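Local coordinates for protein aquaporin aqpM (Methanothermobacter marburgensis str. Marburg, PDB 2F2B) that forms a tetrameric membrane channel that lets water move in both directions down osmotic gradients and also passes some glycerol, at the interface of chains A and B. Coordinates in Å, arbitrary orientation; residue numbers count along the deposited sequence, not the author numbering. Chains: chain A/B, Aquaporin aqpM.

Contact 1: the interface of chains A and B. Residues chain A 171, 174; chain B 71, 172-174.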
ATOM      1  N   PRO A 171       3.217  10.488 -18.555  1.00 21.04           N
ATOM      2  CA  PRO A 171       2.038  11.166 -18.009  1.00 21.40           C
ATOM      3  C   PRO A 171       2.461  12.045 -16.838  1.00 22.54           C
ATOM      4  O   PRO A 171       3.065  11.567 -15.877  1.00 20.87           O
ATOM      5  CB  PRO A 171       1.137  10.007 -17.590  1.00 21.39           C
ATOM      6  CG  PRO A 171       2.126   8.954 -17.191  1.00 20.96           C
ATOM      7  CD  PRO A 171       3.155   9.038 -18.297  1.00 21.31           C
ATOM      8  N   PHE A 174       2.713  11.643 -12.292  1.00 13.38           N
ATOM      9  CA  PHE A 174       2.904  10.286 -11.776  1.00 12.98           C
ATOM     10  C   PHE A 174       4.316   9.893 -11.356  1.00 13.26           C
ATOM     11  O   PHE A 174       4.489   8.945 -10.588  1.00 11.62           O
ATOM     12  CB  PHE A 174       2.413   9.270 -12.812  1.00 13.05           C
ATOM     13  CG  PHE A 174       0.921   9.169 -12.896  1.00 13.76           C
ATOM     14  CD1 PHE A 174       0.221   8.329 -12.036  1.00 15.81           C
ATOM     15  CD2 PHE A 174       0.210   9.935 -13.813  1.00 15.25           C
ATOM     16  CE1 PHE A 174      -1.169   8.254 -12.085  1.00 16.29           C
ATOM     17  CE2 PHE A 174      -1.182   9.868 -13.867  1.00 15.46           C
ATOM     18  CZ  PHE A 174      -1.871   9.027 -13.003  1.00 16.00           C
TER
ATOM     19  N   TYR B  71       4.806   1.481 -16.969  1.00 12.18           N
ATOM     20  CA  TYR B  71       5.204   2.869 -17.189  1.00 12.41           C
ATOM     21  C   TYR B  71       6.486   2.943 -18.010  1.00 14.30           C
ATOM     22  O   TYR B  71       6.687   3.883 -18.780  1.00 15.28           O
ATOM     23  CB  TYR B  71       5.367   3.597 -15.850  1.00 12.56           C
ATOM     24  CG  TYR B  71       4.034   3.934 -15.218  1.00 11.57           C
ATOM     25  CD1 TYR B  71       3.189   4.890 -15.792  1.00 11.93           C
ATOM     26  CD2 TYR B  71       3.580   3.251 -14.090  1.00 11.48           C
ATOM     27  CE1 TYR B  71       1.924   5.151 -15.259  1.00 13.05           C
ATOM     28  CE2 TYR B  71       2.324   3.497 -13.556  1.00 10.09           C
ATOM     29  CZ  TYR B  71       1.497   4.444 -14.142  1.00 10.66           C
ATOM     30  OH  TYR B  71       0.236   4.659 -13.636  1.00 10.56           O
ATOM     31  N   LYS B 172      -6.009   8.986 -18.765  1.00 23.09           N
ATOM     32  CA  LYS B 172      -4.599   8.808 -19.086  1.00 23.22           C
ATOM     33  C   LYS B 172      -3.649   8.800 -17.895  1.00 21.39           C
ATOM     34  O   LYS B 172      -3.798   9.579 -16.953  1.00 20.51           O
ATOM     35  CB  LYS B 172      -4.147   9.880 -20.083  1.00 27.42           C
ATOM     36  CG  LYS B 172      -4.680   9.663 -21.493  1.00 32.59           C
ATOM     37  CD  LYS B 172      -4.165  10.717 -22.461  1.00 35.91           C
ATOM     38  CE  LYS B 172      -4.558  10.381 -23.893  1.00 37.33           C
ATOM     39  NZ  LYS B 172      -6.031  10.205 -24.036  1.00 39.47           N
ATOM     40  N   GLY B 173      -2.672   7.898 -17.955  1.00 18.43           N
ATOM     41  CA  GLY B 173      -1.671   7.799 -16.911  1.00 17.15           C
ATOM     42  C   GLY B 173      -1.925   6.807 -15.791  1.00 15.73           C
ATOM     43  O   GLY B 173      -0.980   6.369 -15.141  1.00 16.09           O
ATOM     44  N   PHE B 174      -3.183   6.441 -15.569  1.00 13.38           N
ATOM     45  CA  PHE B 174      -3.539   5.519 -14.488  1.00 12.98           C
ATOM     46  C   PHE B 174      -3.369   4.029 -14.761  1.00 13.26           C
ATOM     47  O   PHE B 174      -3.283   3.236 -13.821  1.00 11.62           O
ATOM     48  CB  PHE B 174      -4.990   5.764 -14.063  1.00 13.05           C
ATOM     49  CG  PHE B 174      -5.176   7.003 -13.243  1.00 13.76           C
ATOM     50  CD1 PHE B 174      -4.989   6.972 -11.865  1.00 15.81           C
ATOM     51  CD2 PHE B 174      -5.508   8.210 -13.849  1.00 15.25           C
ATOM     52  CE1 PHE B 174      -5.126   8.128 -11.099  1.00 16.29           C
ATOM     53  CE2 PHE B 174      -5.647   9.372 -13.090  1.00 15.46           C
ATOM     54  CZ  PHE B 174      -5.455   9.330 -11.715  1.00 16.00           C
TER
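The contact of A:Phe174 and A:Pro171 with B:Gly173 and B:Phe174 is a largely apolar, aromatic subunit interface between neighbouring copies of the homotetramer, and it packs the same loop of both chains together. The ring of A:Phe174 has 57 Å² hidden by the partner and is met on two sides. Over one face lies the backbone carbonyl of B:Gly173, its O above the ring centre and 3.5 Å from A:Phe174 CZ. The far end of the ring points into B:Phe174: A:Phe174 CZ stands over the centre of that second ring, 3.8 Å from B:Phe174 CE2. With planes at 90° and centroids 4.9 Å apart, this is an edge-to-face pair in which A:Phe174 supplies the edge and B:Phe174 the face. Both phenylalanines have CG anti to the carbonyl carbon (chi1 -75°), yet they play opposite parts, as expected where two copies do not meet through an exact two-fold.

A bond within chain B would help to orient the B:Gly173 carbonyl: B:Tyr71 OH donates to B:Gly173 O at 2.6 Å, in the carbonyl plane. The phenol oxygen itself reaches the rim of A:Phe174 near CD1. Beside the ring, A:Pro171 CB rests 3.6 Å from B:Gly173 CA, where the absence of a side chain permits close approach. Residues 171-174 belong to the loop between helices 143-166 and 175-194, and B:Tyr71 lies near the end of helix 52-73.

Contact 2: the interface of chains A and B. Residues chain A 52-53, 188; chain B 25, 28-29, 57-58, 61.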
ATOM      1  N   LEU A  52       7.293 -11.364   5.416  1.00 11.16           N
ATOM      2  CA  LEU A  52       7.598 -10.478   4.295  1.00 10.78           C
ATOM      3  C   LEU A  52       6.892  -9.143   4.520  1.00 11.11           C
ATOM      4  O   LEU A  52       7.207  -8.148   3.865  1.00 10.22           O
ATOM      5  CB  LEU A  52       7.160 -11.095   2.958  1.00 11.16           C
ATOM      6  CG  LEU A  52       7.822 -10.439   1.736  1.00 11.09           C
ATOM      7  CD1 LEU A  52       9.300 -10.825   1.698  1.00 13.13           C
ATOM      8  CD2 LEU A  52       7.127 -10.880   0.446  1.00 12.48           C
ATOM      9  N   GLY A  53       5.937  -9.130   5.451  1.00  9.34           N
ATOM     10  CA  GLY A  53       5.234  -7.901   5.781  1.00  9.70           C
ATOM     11  C   GLY A  53       6.219  -6.862   6.299  1.00 11.07           C
ATOM     12  O   GLY A  53       6.049  -5.657   6.077  1.00  9.42           O
ATOM     13  N   THR A 188      11.194  -5.101  -1.245  1.00  8.66           N
ATOM     14  CA  THR A 188      10.430  -6.236  -0.744  1.00  9.13           C
ATOM     15  C   THR A 188      11.050  -7.550  -1.224  1.00  9.82           C
ATOM     16  O   THR A 188      11.157  -8.513  -0.463  1.00 11.15           O
ATOM     17  CB  THR A 188       8.953  -6.144  -1.202  1.00  9.16           C
ATOM     18  OG1 THR A 188       8.393  -4.914  -0.730  1.00  9.02           O
ATOM     19  CG2 THR A 188       8.136  -7.306  -0.643  1.00 10.37           C
TER
ATOM     20  N   SER B  25       9.769 -12.744  -4.541  1.00 11.14           N
ATOM     21  CA  SER B  25       9.329 -12.377  -3.197  1.00 11.11           C
ATOM     22  C   SER B  25       8.693 -13.564  -2.477  1.00 11.14           C
ATOM     23  O   SER B  25       8.828 -13.700  -1.262  1.00 10.88           O
ATOM     24  CB  SER B  25       8.336 -11.209  -3.250  1.00  9.42           C
ATOM     25  OG  SER B  25       7.091 -11.600  -3.807  1.00 10.25           O
ATOM     26  N   VAL B  28      11.484 -15.842  -1.302  1.00 11.84           N
ATOM     27  CA  VAL B  28      12.127 -15.241  -0.136  1.00 11.52           C
ATOM     28  C   VAL B  28      11.300 -15.450   1.131  1.00 11.32           C
ATOM     29  O   VAL B  28      11.845 -15.742   2.192  1.00 12.56           O
ATOM     30  CB  VAL B  28      12.359 -13.723  -0.337  1.00 12.33           C
ATOM     31  CG1 VAL B  28      12.818 -13.085   0.967  1.00 13.31           C
ATOM     32  CG2 VAL B  28      13.405 -13.499  -1.420  1.00 12.40           C
ATOM     33  N   THR B  29       9.983 -15.301   1.020  1.00 10.78           N
ATOM     34  CA  THR B  29       9.105 -15.483   2.173  1.00 11.41           C
ATOM     35  C   THR B  29       9.297 -16.878   2.768  1.00 12.18           C
ATOM     36  O   THR B  29       9.436 -17.041   3.984  1.00 12.56           O
ATOM     37  CB  THR B  29       7.627 -15.317   1.774  1.00 12.59           C
ATOM     38  OG1 THR B  29       7.438 -14.030   1.174  1.00 12.64           O
ATOM     39  CG2 THR B  29       6.719 -15.446   2.995  1.00 13.16           C
ATOM     40  N   ALA B  57       2.092  -8.635   0.763  1.00  8.75           N
ATOM     41  CA  ALA B  57       3.467  -8.220   0.485  1.00  9.13           C
ATOM     42  C   ALA B  57       3.912  -8.855  -0.834  1.00  9.04           C
ATOM     43  O   ALA B  57       4.506  -8.188  -1.685  1.00  8.65           O
ATOM     44  CB  ALA B  57       4.398  -8.649   1.627  1.00 10.33           C
ATOM     45  N   ILE B  58       3.632 -10.146  -1.009  1.00  7.62           N
ATOM     46  CA  ILE B  58       3.989 -10.819  -2.257  1.00  6.64           C
ATOM     47  C   ILE B  58       3.175 -10.180  -3.379  1.00  7.72           C
ATOM     48  O   ILE B  58       3.701  -9.883  -4.454  1.00  8.31           O
ATOM     49  CB  ILE B  58       3.690 -12.342  -2.185  1.00  7.89           C
ATOM     50  CG1 ILE B  58       4.665 -13.002  -1.202  1.00  8.47           C
ATOM     51  CG2 ILE B  58       3.800 -12.970  -3.580  1.00  8.24           C
ATOM     52  CD1 ILE B  58       4.274 -14.415  -0.782  1.00 10.87           C
ATOM     53  N   ALA B  61       4.795  -7.011  -4.351  1.00  7.88           N
ATOM     54  CA  ALA B  61       6.085  -7.163  -5.016  1.00  8.22           C
ATOM     55  C   ALA B  61       5.763  -7.358  -6.502  1.00  9.48           C
ATOM     56  O   ALA B  61       6.451  -6.830  -7.379  1.00  9.61           O
ATOM     57  CB  ALA B  61       6.841  -8.374  -4.458  1.00 10.30           C
TER
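A:Leu52, the first residue of helix 52-73, packs against B:Thr29, B:Ala57 and B:Ile58, between helices 4-33 and 52-73 of chain B. Its apolar contacts centre on the CD2 branch. A:Leu52 CD2 lies 3.6 Å from B:Ile58 CG1 and 3.7 Å from B:Ala57 CB, with B:Ser25 CB a little farther away at 3.9 Å. The branch therefore touches residues of both B helices at once. CG is anti to the backbone N (chi1 -162°), a setting that carries the isobutyl group across the subunit boundary, where it meets the side chains of B:Ile58 and B:Thr29 at about right angles. In all, 60 Å² of A:Leu52 is hidden by the partner. The small B:Ala57 methyl also packs against the backbone, 3.6 Å from A:Leu52 O, and A:Thr188 adds its CG2 methyl at the margin, 4.2 Å from B:Ala61 CB.

Polar groups are arranged within chain B. B:Thr29 OG1 donates to B:Ser25 O, one turn back along the helix, at 2.8 Å, with the donor tilted 28° from the carbonyl plane. This bond ties the hydroxyl to its own helix while B:Thr29 OG1 also borders the leucine, 3.2 Å from A:Leu52 CD2 and 3.4 Å from A:Leu52 CB. The threonine thus meets an apolar neighbour with its hydrogen-bonding need at least partly met.

By seating one leucine between two helices of the next subunit, the site contributes to the packing of the tetramer in the membrane.

Contact 3: the interface of chains A and B. Residues chain A 242-243; chain B 6, 9.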
ATOM      1  N   TYR A 242      17.873   2.669 -26.545  1.00 19.95           N
ATOM      2  CA  TYR A 242      17.853   1.762 -27.687  1.00 21.27           C
ATOM      3  C   TYR A 242      16.429   1.408 -28.115  1.00 21.29           C
ATOM      4  O   TYR A 242      16.083   1.509 -29.293  1.00 21.46           O
ATOM      5  CB  TYR A 242      18.622   0.482 -27.344  1.00 23.39           C
ATOM      6  CG  TYR A 242      18.371  -0.666 -28.296  1.00 26.77           C
ATOM      7  CD1 TYR A 242      18.828  -0.625 -29.615  1.00 28.50           C
ATOM      8  CD2 TYR A 242      17.658  -1.789 -27.880  1.00 28.46           C
ATOM      9  CE1 TYR A 242      18.580  -1.680 -30.495  1.00 30.97           C
ATOM     10  CE2 TYR A 242      17.404  -2.844 -28.750  1.00 31.29           C
ATOM     11  CZ  TYR A 242      17.866  -2.786 -30.053  1.00 32.02           C
ATOM     12  OH  TYR A 242      17.613  -3.836 -30.909  1.00 35.00           O
ATOM     13  N   LEU A 243      15.607   0.993 -27.154  1.00 19.89           N
ATOM     14  CA  LEU A 243      14.225   0.610 -27.434  1.00 19.92           C
ATOM     15  C   LEU A 243      13.370   1.735 -28.010  1.00 21.21           C
ATOM     16  O   LEU A 243      12.460   1.484 -28.803  1.00 20.91           O
ATOM     17  CB  LEU A 243      13.558   0.074 -26.161  1.00 18.55           C
ATOM     18  CG  LEU A 243      14.122  -1.227 -25.584  1.00 18.73           C
ATOM     19  CD1 LEU A 243      13.397  -1.567 -24.283  1.00 18.34           C
ATOM     20  CD2 LEU A 243      13.965  -2.358 -26.600  1.00 19.06           C
TER
ATOM     21  N   LYS B   6      12.062  -4.775 -31.348  1.00 17.87           N
ATOM     22  CA  LYS B   6      12.222  -4.024 -30.109  1.00 18.16           C
ATOM     23  C   LYS B   6      11.055  -4.259 -29.154  1.00 18.31           C
ATOM     24  O   LYS B   6      11.237  -4.278 -27.933  1.00 16.83           O
ATOM     25  CB  LYS B   6      12.372  -2.535 -30.417  1.00 19.83           C
ATOM     26  CG  LYS B   6      13.728  -2.198 -31.028  1.00 20.90           C
ATOM     27  CD  LYS B   6      13.839  -0.732 -31.396  1.00 23.82           C
ATOM     28  CE  LYS B   6      15.247  -0.405 -31.876  1.00 25.50           C
ATOM     29  NZ  LYS B   6      15.367   1.015 -32.303  1.00 28.08           N
ATOM     30  N   ILE B   9      11.623  -7.511 -27.466  1.00 13.85           N
ATOM     31  CA  ILE B   9      12.673  -7.376 -26.463  1.00 14.58           C
ATOM     32  C   ILE B   9      12.039  -6.763 -25.209  1.00 14.73           C
ATOM     33  O   ILE B   9      12.336  -7.172 -24.085  1.00 13.56           O
ATOM     34  CB  ILE B   9      13.825  -6.472 -26.962  1.00 16.25           C
ATOM     35  CG1 ILE B   9      14.583  -7.173 -28.092  1.00 17.78           C
ATOM     36  CG2 ILE B   9      14.777  -6.150 -25.811  1.00 17.36           C
ATOM     37  CD1 ILE B   9      15.633  -6.294 -28.764  1.00 17.46           C
TER
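B:Lys6, with 48 Å² hidden here, lays its side chain across the end of an A helix and bonds to the backbone of A:Tyr242. The donor is NZ, the terminal amine, and the acceptor is A:Tyr242 O at 3.1 Å; a C=O...N angle of 166° places the amine nearly along the C=O axis. On the way there, CE passes over one face of the A:Tyr242 ring, offset toward the rim and 3.8 Å from CE1.

A:Tyr242 has 42 Å² covered. Its CG is anti to the backbone N (chi1 165°), which turns the phenol toward chain B beside the carbonyl it presents to the lysine. The same ring meets B:Ile9 differently: the CD1 methyl comes to the edge, in the ring plane, 3.9 Å from A:Tyr242 CE2 and 3.8 Å from the phenol OH of A:Tyr242. Face and edge are therefore used by two residues of one B helix.

Of B:Ile9, 31 Å² is hidden, and its other branch, CG2, lies 4.0 Å from A:Leu243 CD2. A:Leu243 CD2 also approaches the backbone, 3.6 Å from B:Lys6 O.

The patch joins the C-terminal end of helix 224-243 of chain A to the first turns of helix 4-33 of chain B.

Contact 4: the interface of chains A and B. Residues chain A 242-243, 245; chain B 2, 6.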
ATOM      1  N   TYR A 242      17.873   2.669 -26.545  1.00 19.95           N
ATOM      2  CA  TYR A 242      17.853   1.762 -27.687  1.00 21.27           C
ATOM      3  C   TYR A 242      16.429   1.408 -28.115  1.00 21.29           C
ATOM      4  O   TYR A 242      16.083   1.509 -29.293  1.00 21.46           O
ATOM      5  CB  TYR A 242      18.622   0.482 -27.344  1.00 23.39           C
ATOM      6  CG  TYR A 242      18.371  -0.666 -28.296  1.00 26.77           C
ATOM      7  CD1 TYR A 242      18.828  -0.625 -29.615  1.00 28.50           C
ATOM      8  CD2 TYR A 242      17.658  -1.789 -27.880  1.00 28.46           C
ATOM      9  CE1 TYR A 242      18.580  -1.680 -30.495  1.00 30.97           C
ATOM     10  CE2 TYR A 242      17.404  -2.844 -28.750  1.00 31.29           C
ATOM     11  CZ  TYR A 242      17.866  -2.786 -30.053  1.00 32.02           C
ATOM     12  OH  TYR A 242      17.613  -3.836 -30.909  1.00 35.00           O
ATOM     13  N   LEU A 243      15.607   0.993 -27.154  1.00 19.89           N
ATOM     14  CA  LEU A 243      14.225   0.610 -27.434  1.00 19.92           C
ATOM     15  C   LEU A 243      13.370   1.735 -28.010  1.00 21.21           C
ATOM     16  O   LEU A 243      12.460   1.484 -28.803  1.00 20.91           O
ATOM     17  CB  LEU A 243      13.558   0.074 -26.161  1.00 18.55           C
ATOM     18  CG  LEU A 243      14.122  -1.227 -25.584  1.00 18.73           C
ATOM     19  CD1 LEU A 243      13.397  -1.567 -24.283  1.00 18.34           C
ATOM     20  CD2 LEU A 243      13.965  -2.358 -26.600  1.00 19.06           C
ATOM     21  N   SER A 245      14.733   4.381 -29.671  1.00 26.64           N
ATOM     22  CA  SER A 245      15.481   5.049 -30.733  1.00 29.92           C
ATOM     23  C   SER A 245      14.770   4.904 -32.074  1.00 30.86           C
ATOM     24  O   SER A 245      14.036   3.940 -32.298  1.00 32.14           O
ATOM     25  CB  SER A 245      16.896   4.470 -30.835  1.00 30.72           C
ATOM     26  OG  SER A 245      16.869   3.109 -31.227  1.00 33.40           O
TER
ATOM     27  N   VAL B   2       7.075   1.379 -32.843  1.00 32.85           N
ATOM     28  CA  VAL B   2       8.289   0.645 -32.501  1.00 28.74           C
ATOM     29  C   VAL B   2       8.286  -0.696 -33.234  1.00 26.14           C
ATOM     30  O   VAL B   2       7.249  -1.354 -33.330  1.00 25.64           O
ATOM     31  CB  VAL B   2       8.380   0.399 -30.975  1.00 27.86           C
ATOM     32  CG1 VAL B   2       9.643  -0.368 -30.639  1.00 26.45           C
ATOM     33  CG2 VAL B   2       8.362   1.730 -30.237  1.00 28.34           C
ATOM     34  N   LYS B   6      12.062  -4.775 -31.348  1.00 17.87           N
ATOM     35  CA  LYS B   6      12.222  -4.024 -30.109  1.00 18.16           C
ATOM     36  C   LYS B   6      11.055  -4.259 -29.154  1.00 18.31           C
ATOM     37  O   LYS B   6      11.237  -4.278 -27.933  1.00 16.83           O
ATOM     38  CB  LYS B   6      12.372  -2.535 -30.417  1.00 19.83           C
ATOM     39  CG  LYS B   6      13.728  -2.198 -31.028  1.00 20.90           C
ATOM     40  CD  LYS B   6      13.839  -0.732 -31.396  1.00 23.82           C
ATOM     41  CE  LYS B   6      15.247  -0.405 -31.876  1.00 25.50           C
ATOM     42  NZ  LYS B   6      15.367   1.015 -32.303  1.00 28.08           N
TER
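Two torsion patterns let B:Lys6 and A:Ser245 meet: the lysine chain is extended beyond CG, while the serine OG sits between the backbone N and the carbonyl carbon (chi1 65°). The first delivers the amine across the subunit boundary, and the second turns the hydroxyl back toward the helix end. B:Lys6 NZ donates to A:Ser245 OG at 2.8 Å. The serine backbone O lies 3.2 Å from the same B:Lys6 NZ, but that bond is weak.

A:Ser245 OG in turn donates to A:Tyr242 O at 2.6 Å, with the donor tilted 22° from the carbonyl plane and a C=O...O angle of 132°. Because this carbonyl also accepts from the lysine amine, the three polar groups close a small triangle in which the hydroxyl acts as both donor and acceptor. If the amine is protonated, its charge may polarise the hydroxyl and strengthen its bond to the carbonyl.

B:Val2 adds a peripheral contact, its CG1 methyl 3.8 Å from A:Leu243 O. B:Lys6 has 81 Å² hidden here, the largest value in the patch.

The arrangement fastens the C-terminal tail of one subunit to the N-terminal region of the next, and may thereby steady both chain ends in the tetramer.

Contacts 3 and 4 are practically one site: the centres of their C-alpha atoms are about 4 Å apart, and both use A:Tyr242, A:Leu243 and B:Lys6. Contact 1 lies about 21 Å from contact 3 and 20 Å from contact 4, measured the same way, and 26 Å from contact 2. Contact 2 is about 30 Å and 32 Å from contacts 3 and 4. Helix 4-33 of chain B spans this separation, serving contacts 2, 3 and 4, while helix 52-73 of chain B links contacts 1 and 2. The two subunits are thus held along the membrane-spanning length of their shared boundary in the homotetramer.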